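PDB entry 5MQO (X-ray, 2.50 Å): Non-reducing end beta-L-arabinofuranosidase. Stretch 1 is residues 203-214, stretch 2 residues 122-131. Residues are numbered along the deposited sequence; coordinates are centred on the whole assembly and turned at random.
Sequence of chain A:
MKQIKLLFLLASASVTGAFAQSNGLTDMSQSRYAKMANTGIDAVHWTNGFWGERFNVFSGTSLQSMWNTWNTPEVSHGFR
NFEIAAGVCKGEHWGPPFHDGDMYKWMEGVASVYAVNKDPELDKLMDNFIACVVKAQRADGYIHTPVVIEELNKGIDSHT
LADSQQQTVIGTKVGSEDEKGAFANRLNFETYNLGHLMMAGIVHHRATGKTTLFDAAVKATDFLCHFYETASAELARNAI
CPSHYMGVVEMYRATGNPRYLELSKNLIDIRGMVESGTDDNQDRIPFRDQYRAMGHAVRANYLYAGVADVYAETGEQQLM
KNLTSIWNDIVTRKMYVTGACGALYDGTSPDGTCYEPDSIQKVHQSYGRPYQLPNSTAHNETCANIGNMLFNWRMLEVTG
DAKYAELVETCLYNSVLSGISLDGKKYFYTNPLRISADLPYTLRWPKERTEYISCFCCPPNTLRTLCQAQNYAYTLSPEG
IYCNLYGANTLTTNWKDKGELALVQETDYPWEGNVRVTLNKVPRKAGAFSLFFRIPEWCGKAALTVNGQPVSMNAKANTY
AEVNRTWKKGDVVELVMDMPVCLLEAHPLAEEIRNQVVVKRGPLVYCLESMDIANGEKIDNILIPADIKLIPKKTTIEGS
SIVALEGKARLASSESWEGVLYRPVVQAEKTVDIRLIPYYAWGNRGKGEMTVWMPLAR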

# COMPACT_ATOMS: atom_id res chain seq x y z
N VAL A 203 0.98 -2.45 18.54
CA VAL A 203 2.25 -2.08 17.94
C VAL A 203 3.24 -1.59 19.01
O VAL A 203 4.43 -1.94 18.95
CB VAL A 203 2.05 -1.01 16.85
CG1 VAL A 203 3.37 -0.46 16.35
CG2 VAL A 203 1.25 -1.59 15.69
N HIS A 204 2.76 -0.81 19.96
CA HIS A 204 3.63 -0.36 21.02
C HIS A 204 4.15 -1.53 21.86
O HIS A 204 5.34 -1.60 22.15
CB HIS A 204 2.94 0.65 21.93
CG HIS A 204 3.79 1.09 23.06
ND1 HIS A 204 3.69 0.53 24.32
CD2 HIS A 204 4.80 1.98 23.12
CE1 HIS A 204 4.60 1.09 25.11
NE2 HIS A 204 5.28 1.98 24.40
N HIS A 205 3.25 -2.44 22.22
CA HIS A 205 3.59 -3.67 22.97
C HIS A 205 4.66 -4.49 22.28
O HIS A 205 5.63 -4.91 22.89
CB HIS A 205 2.35 -4.53 23.14
CG HIS A 205 2.58 -5.79 23.92
ND1 HIS A 205 3.23 -5.81 25.13
CD2 HIS A 205 2.19 -7.07 23.67
CE1 HIS A 205 3.25 -7.05 25.59
NE2 HIS A 205 2.63 -7.83 24.73
N ARG A 206 4.47 -4.69 20.99
CA ARG A 206 5.36 -5.49 20.18
C ARG A 206 6.76 -4.89 20.02
O ARG A 206 7.72 -5.63 19.88
CB ARG A 206 4.69 -5.76 18.83
CG ARG A 206 3.47 -6.68 19.00
CD ARG A 206 2.83 -7.09 17.68
NE ARG A 206 1.69 -8.00 17.90
CZ ARG A 206 0.70 -8.23 17.03
NH1 ARG A 206 0.65 -7.63 15.85
NH2 ARG A 206 -0.27 -9.07 17.36
N ALA A 207 6.86 -3.56 20.07
CA ALA A 207 8.10 -2.83 19.86
C ALA A 207 8.92 -2.63 21.12
O ALA A 207 10.15 -2.70 21.05
CB ALA A 207 7.81 -1.48 19.24
N THR A 208 8.26 -2.31 22.24
CA THR A 208 8.90 -1.93 23.50
C THR A 208 8.91 -3.04 24.56
O THR A 208 9.70 -3.00 25.50
CB THR A 208 8.20 -0.71 24.14
OG1 THR A 208 6.90 -1.06 24.67
CG2 THR A 208 8.07 0.45 23.14
N GLY A 209 8.00 -4.00 24.45
CA GLY A 209 7.80 -4.99 25.50
C GLY A 209 6.80 -4.55 26.55
O GLY A 209 6.24 -5.38 27.24
N LYS A 210 6.54 -3.24 26.64
CA LYS A 210 5.77 -2.68 27.74
C LYS A 210 4.26 -2.88 27.56
O LYS A 210 3.71 -2.78 26.44
CB LYS A 210 6.05 -1.18 27.89
CG LYS A 210 7.51 -0.82 28.09
CD LYS A 210 7.63 0.64 28.53
CE LYS A 210 9.07 1.14 28.45
NZ LYS A 210 9.14 2.62 28.36
N THR A 211 3.61 -3.10 28.70
CA THR A 211 2.17 -3.32 28.79
C THR A 211 1.36 -2.02 29.09
O THR A 211 0.14 -2.04 29.24
CB THR A 211 1.91 -4.39 29.86
OG1 THR A 211 0.60 -4.93 29.65
CG2 THR A 211 2.04 -3.84 31.32
N THR A 212 2.05 -0.89 29.14
CA THR A 212 1.46 0.38 29.54
C THR A 212 0.31 0.84 28.59
O THR A 212 -0.80 1.10 29.05
CB THR A 212 2.57 1.46 29.82
OG1 THR A 212 2.02 2.59 30.49
CG2 THR A 212 3.34 1.92 28.57
N LEU A 213 0.56 0.89 27.28
CA LEU A 213 -0.49 1.29 26.33
C LEU A 213 -1.38 0.11 25.97
O LEU A 213 -2.58 0.28 25.76
CB LEU A 213 0.09 1.89 25.04
CG LEU A 213 -0.98 2.47 24.08
CD1 LEU A 213 -1.82 3.54 24.75
CD2 LEU A 213 -0.37 3.01 22.80
N PHE A 214 -0.79 -1.08 25.89
CA PHE A 214 -1.55 -2.30 25.58
C PHE A 214 -2.78 -2.50 26.47
O PHE A 214 -3.88 -2.79 25.97
CB PHE A 214 -0.65 -3.51 25.69
CG PHE A 214 -1.26 -4.77 25.18
CD1 PHE A 214 -1.66 -4.87 23.86
CD2 PHE A 214 -1.42 -5.88 26.01
CE1 PHE A 214 -2.21 -6.03 23.37
CE2 PHE A 214 -1.98 -7.05 25.52
CZ PHE A 214 -2.36 -7.13 24.19
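Stretch 2 122-131: LDKLMDNFIA

How does stretch 2 lie on stretch 1? Residues 122-131 form one uninterrupted helix, part of a longer one, that runs past a helix-turn-helix corner. Against helix 203-208 its direction is largely reversed, with 145° between the N-to-C directions (signed crossing angle -145°) and axes no closer than 12.6 Å. The register follows from this: the CA of His204 lies 8.7 Å from the CA of Met126, and the CA of Thr208 lies 7.9 Å from the CA of Asp123. Beyond the turn the backbones draw nearer, with the CA of Leu213 only 5.9 Å from the CA of Ile130.

What fills the space between the helices at the buried end? His204 does, with chi1 t and chi2 near -97°, its CA-to-CB bond pointing toward stretch 2. Ile130, chi1 m and chi2 t, lays its CD1 over one face of the ring, 3.6 Å from the His204 ring centroid to Ile130 CD1, a CH-pi contact. Met126, an m, t, m rotamer, instead brings its sulfur to the ring edge, with Met126 SD 3.9 Å from His204 CD2. Its terminal methyl reaches on to the threonine, Met126 CE lying 4.0 Å from Thr208 CG2.

How does the chain turn after the first helix? Thr208 takes chi1 p, which folds its hydroxyl back so that Thr208 OG1 donates to His204 O at 3.0 Å and leaves CG2 for the neighbouring helix. The same oxygen accepts from the backbone beyond the turn, Lys210 N to Thr208 OG1 being 3.0 Å. Between them Gly209 leaves helical geometry with a positive phi of 88°, where a CB would be jammed against the preceding carbonyl oxygen.

Why is Lys210 so extended? With chi1 m and the remaining angles t, its chain carries the ammonium group to two acids one helical turn apart. Salt bridges join Lys210 NZ to Asp123 OD1 at 3.1 Å and Lys210 NZ to Asp127 OD2 at 2.9 Å. The acids start from CA-to-CB bonds pointing sideways, yet chi1 t in Asp123 and chi1 m in Asp127 bring both carboxylates nearer, so they converge on one nitrogen.

What holds Ile130 on its other contacts? Its closest approaches there are Ile130 CG1 to Leu213 CB at 3.8 Å and Ile130 CG2 to Thr212 OG1 at 3.4 Å. Reaching both of these residues and His204, Ile130 has the largest area covered by the opposing stretch.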

# COMPACT_ATOMS: atom_id res chain seq x y z
N LEU A 122 12.68 8.59 21.70
CA LEU A 122 11.33 8.18 21.29
C LEU A 122 10.62 7.42 22.42
O LEU A 122 9.41 7.64 22.62
CB LEU A 122 11.35 7.33 20.00
CG LEU A 122 11.77 8.03 18.70
CD1 LEU A 122 11.56 7.09 17.51
CD2 LEU A 122 11.06 9.36 18.47
N ASP A 123 11.34 6.56 23.14
CA ASP A 123 10.72 5.72 24.17
C ASP A 123 10.12 6.59 25.26
O ASP A 123 9.04 6.28 25.77
CB ASP A 123 11.72 4.74 24.79
CG ASP A 123 11.06 3.64 25.59
OD1 ASP A 123 9.86 3.35 25.40
OD2 ASP A 123 11.74 3.05 26.43
N LYS A 124 10.79 7.69 25.58
CA LYS A 124 10.31 8.67 26.56
C LYS A 124 9.13 9.49 26.04
O LYS A 124 8.10 9.63 26.73
CB LYS A 124 11.47 9.57 27.01
CG LYS A 124 12.50 8.78 27.83
CD LYS A 124 13.92 9.32 27.78
CE LYS A 124 14.91 8.27 28.28
NZ LYS A 124 16.16 8.83 28.87
N LEU A 125 9.28 10.03 24.84
CA LEU A 125 8.19 10.68 24.11
C LEU A 125 6.93 9.80 24.00
O LEU A 125 5.81 10.31 23.99
CB LEU A 125 8.67 11.08 22.72
CG LEU A 125 7.67 11.58 21.68
CD1 LEU A 125 6.88 12.79 22.15
CD2 LEU A 125 8.44 11.89 20.40
N MET A 126 7.12 8.48 23.90
CA MET A 126 5.99 7.54 23.94
C MET A 126 5.36 7.41 25.34
O MET A 126 4.14 7.54 25.50
CB MET A 126 6.40 6.17 23.38
CG MET A 126 6.57 6.20 21.86
SD MET A 126 6.70 4.62 21.03
CE MET A 126 8.34 4.09 21.52
N ASP A 127 6.21 7.16 26.34
CA ASP A 127 5.78 7.09 27.74
C ASP A 127 5.00 8.31 28.20
O ASP A 127 4.10 8.17 29.03
CB ASP A 127 6.97 6.89 28.68
CG ASP A 127 7.46 5.45 28.72
OD1 ASP A 127 6.79 4.52 28.20
OD2 ASP A 127 8.53 5.25 29.32
N ASN A 128 5.34 9.48 27.68
CA ASN A 128 4.53 10.69 27.94
C ASN A 128 3.19 10.70 27.21
O ASN A 128 2.18 11.10 27.78
CB ASN A 128 5.32 11.97 27.64
CG ASN A 128 6.24 12.35 28.79
OD1 ASN A 128 5.82 12.34 29.95
ND2 ASN A 128 7.50 12.65 28.47
N PHE A 129 3.16 10.28 25.95
CA PHE A 129 1.90 10.19 25.22
C PHE A 129 0.95 9.23 25.92
O PHE A 129 -0.21 9.54 26.15
CB PHE A 129 2.15 9.75 23.78
CG PHE A 129 0.90 9.72 22.95
CD1 PHE A 129 0.41 10.89 22.38
CD2 PHE A 129 0.20 8.54 22.76
CE1 PHE A 129 -0.76 10.87 21.63
CE2 PHE A 129 -0.96 8.52 22.01
CZ PHE A 129 -1.45 9.69 21.45
N ILE A 130 1.50 8.06 26.26
CA ILE A 130 0.77 7.00 26.95
C ILE A 130 0.22 7.43 28.33
O ILE A 130 -0.94 7.16 28.66
CB ILE A 130 1.67 5.75 27.08
CG1 ILE A 130 1.97 5.17 25.70
CG2 ILE A 130 1.04 4.69 27.97
CD1 ILE A 130 3.23 4.33 25.64
N ALA A 131 1.04 8.10 29.14
CA ALA A 131 0.59 8.64 30.44
C ALA A 131 -0.67 9.50 30.35
O ALA A 131 -1.56 9.39 31.19
CB ALA A 131 1.71 9.44 31.09